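Local atomic coordinates of 2-dehydropantoate 2-reductase (PDB entry 3HN2), a protein that probably catalyses the NADPH-dependent reduction of ketopantoate (2-dehydropantoate) to pantoate, a step of pantothenate biosynthesis. Residues R158-E161 / F166-A169. Residues are numbered along the deposited sequence; the frame is centred on the assembly and turned at random.
Sequences RIEE and FRQA
Glu160 and Arg167 meet along one face of helix 157-168, seven residues apart and thus about two turns from each other. The interaction is electrostatic and long: Glu160 OE1 lies 3.8 Å from Arg167 NH1, a salt bridge without the close approach of a hydrogen bond. The carboxylate oxygen comes to the edge of the guanidinium, in its plane, and the two flat groups are tilted by only 26°. Both side chains are bent, and the bends bring their charged ends together. Glu160 turns at chi2 (-67°), which swings its carboxylate along the helix toward the later residues, while Arg167 folds at chi3 (-64°) and brings its guanidinium back to meet it.

Hydrogen bonding ties the same guanidinium elsewhere. Arg167 NH2 donates to the backbone O of Cys173 at the start of strand 173-175, while NH1 is the nitrogen nearest Glu160. Within the later segment, Ala169 N donates to Phe166 O at 3.0 Å, a bond three residues back.

Van der Waals packing joins the helix to its surroundings. Phe166 rests on Ile146 and Leu148 of strand 142-150, on Cys173 of strand 173-175 and on Val171 of a loop; Ile159 touches Ile122, Glu150 and Thr175. The helix is the crossover of the beta-alpha-beta unit formed by strand 142-150, helix 157-168 and strand 173-175, at the edge of the Rossmann-type sheet.

At such a separation, at the protein surface, the ion pair probably contributes only modestly; the Cys173 carbonyl is the stronger partner of Arg167, and the carboxylate adds a complementary charge beside a guanidinium already fastened to the next strand.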
ATOM      1  N   ARG A 158       6.890 -11.173  28.921  1.00 86.86           N
ATOM      2  CA  ARG A 158       6.615 -12.252  27.964  1.00 82.07           C
ATOM      3  C   ARG A 158       6.343 -11.757  26.534  1.00 76.83           C
ATOM      4  O   ARG A 158       6.937 -12.257  25.580  1.00 78.33           O
ATOM      5  CB  ARG A 158       5.463 -13.128  28.490  1.00 81.57           C
ATOM      6  CG  ARG A 158       4.517 -13.713  27.441  1.00 83.88           C
ATOM      7  CD  ARG A 158       3.462 -14.583  28.093  1.00 85.87           C
ATOM      8  NE  ARG A 158       2.190 -14.588  27.369  1.00 80.31           N
ATOM      9  CZ  ARG A 158       1.297 -15.572  27.448  1.00 87.00           C
ATOM     10  NH1 ARG A 158       0.160 -15.516  26.772  1.00 98.11           N
ATOM     11  NH2 ARG A 158       1.547 -16.631  28.201  1.00 90.87           N
ATOM     12  N   ILE A 159       5.476 -10.756  26.404  1.00 72.64           N
ATOM     13  CA  ILE A 159       5.072 -10.238  25.103  1.00 73.52           C
ATOM     14  C   ILE A 159       6.136  -9.295  24.527  1.00 71.39           C
ATOM     15  O   ILE A 159       6.364  -9.273  23.315  1.00 66.30           O
ATOM     16  CB  ILE A 159       3.661  -9.576  25.176  1.00 76.79           C
ATOM     17  CG1 ILE A 159       2.613 -10.614  25.586  1.00 79.11           C
ATOM     18  CG2 ILE A 159       3.245  -8.948  23.848  1.00 71.50           C
ATOM     19  CD1 ILE A 159       2.588 -11.854  24.704  1.00 69.48           C
ATOM     20  N   GLU A 160       6.801  -8.542  25.401  1.00 69.36           N
ATOM     21  CA  GLU A 160       7.865  -7.635  24.972  1.00 61.72           C
ATOM     22  C   GLU A 160       9.160  -8.363  24.637  1.00 59.38           C
ATOM     23  O   GLU A 160       9.890  -7.919  23.756  1.00 58.38           O
ATOM     24  CB  GLU A 160       8.114  -6.522  25.997  1.00 61.81           C
ATOM     25  CG  GLU A 160       6.968  -5.509  26.141  1.00 69.23           C
ATOM     26  CD  GLU A 160       6.741  -4.643  24.896  1.00 89.36           C
ATOM     27  OE1 GLU A 160       7.701  -4.394  24.133  1.00 86.52           O
ATOM     28  OE2 GLU A 160       5.590  -4.198  24.689  1.00 97.93           O
ATOM     29  N   GLU A 161       9.442  -9.468  25.334  1.00 60.94           N
ATOM     30  CA  GLU A 161      10.602 -10.321  25.026  1.00 58.76           C
ATOM     31  C   GLU A 161      10.481 -10.965  23.650  1.00 52.52           C
ATOM     32  O   GLU A 161      11.478 -11.097  22.943  1.00 53.60           O
ATOM     33  CB  GLU A 161      10.807 -11.413  26.085  1.00 56.56           C
ATOM     34  CG  GLU A 161      11.596 -10.973  27.320  1.00 72.14           C
ATOM     35  CD  GLU A 161      11.536 -11.982  28.473  1.00 74.58           C
ATOM     36  OE1 GLU A 161      10.745 -12.952  28.410  1.00 82.99           O
ATOM     37  OE2 GLU A 161      12.289 -11.801  29.455  1.00 90.54           O
ATOM     38  N   PHE A 166      11.717 -10.624  17.699  1.00 41.70           N
ATOM     39  CA  PHE A 166      11.387 -10.383  16.286  1.00 51.79           C
ATOM     40  C   PHE A 166      12.074  -9.154  15.699  1.00 46.83           C
ATOM     41  O   PHE A 166      12.584  -9.217  14.588  1.00 47.47           O
ATOM     42  CB  PHE A 166       9.880 -10.281  16.064  1.00 52.78           C
ATOM     43  CG  PHE A 166       9.192 -11.608  15.945  1.00 54.08           C
ATOM     44  CD1 PHE A 166       9.370 -12.399  14.815  1.00 43.17           C
ATOM     45  CD2 PHE A 166       8.353 -12.059  16.955  1.00 41.69           C
ATOM     46  CE1 PHE A 166       8.730 -13.625  14.697  1.00 51.10           C
ATOM     47  CE2 PHE A 166       7.708 -13.282  16.846  1.00 59.62           C
ATOM     48  CZ  PHE A 166       7.894 -14.066  15.712  1.00 53.89           C
ATOM     49  N   ARG A 167      12.081  -8.052  16.452  1.00 50.53           N
ATOM     50  CA  ARG A 167      12.719  -6.796  16.023  1.00 46.39           C
ATOM     51  C   ARG A 167      14.227  -6.931  15.824  1.00 54.10           C
ATOM     52  O   ARG A 167      14.792  -6.311  14.922  1.00 61.92           O
ATOM     53  CB  ARG A 167      12.408  -5.655  16.995  1.00 41.21           C
ATOM     54  CG  ARG A 167      10.988  -5.095  16.879  1.00 43.61           C
ATOM     55  CD  ARG A 167      10.803  -3.813  17.695  1.00 43.57           C
ATOM     56  NE  ARG A 167      10.953  -4.037  19.136  1.00 41.13           N
ATOM     57  CZ  ARG A 167       9.949  -4.111  20.010  1.00 55.35           C
ATOM     58  NH1 ARG A 167      10.206  -4.322  21.296  1.00 67.80           N
ATOM     59  NH2 ARG A 167       8.691  -3.976  19.612  1.00 46.73           N
ATOM     60  N   GLN A 168      14.861  -7.754  16.664  1.00 59.68           N
ATOM     61  CA  GLN A 168      16.269  -8.138  16.513  1.00 58.32           C
ATOM     62  C   GLN A 168      16.535  -8.876  15.203  1.00 55.97           C
ATOM     63  O   GLN A 168      17.625  -8.778  14.635  1.00 55.56           O
ATOM     64  CB  GLN A 168      16.700  -9.029  17.679  1.00 61.73           C
ATOM     65  CG  GLN A 168      17.087  -8.279  18.945  1.00 80.98           C
ATOM     66  CD  GLN A 168      18.492  -7.715  18.883  1.00 92.88           C
ATOM     67  OE1 GLN A 168      19.446  -8.425  18.557  1.00100.67           O
ATOM     68  NE2 GLN A 168      18.630  -6.432  19.202  1.00 91.08           N
ATOM     69  N   ALA A 169      15.527  -9.612  14.737  1.00 54.18           N
ATOM     70  CA  ALA A 169      15.621 -10.408  13.521  1.00 48.65           C
ATOM     71  C   ALA A 169      15.248  -9.602  12.280  1.00 44.38           C
ATOM     72  O   ALA A 169      15.302 -10.120  11.169  1.00 40.90           O
ATOM     73  CB  ALA A 169      14.744 -11.648  13.639  1.00 47.09           C
TER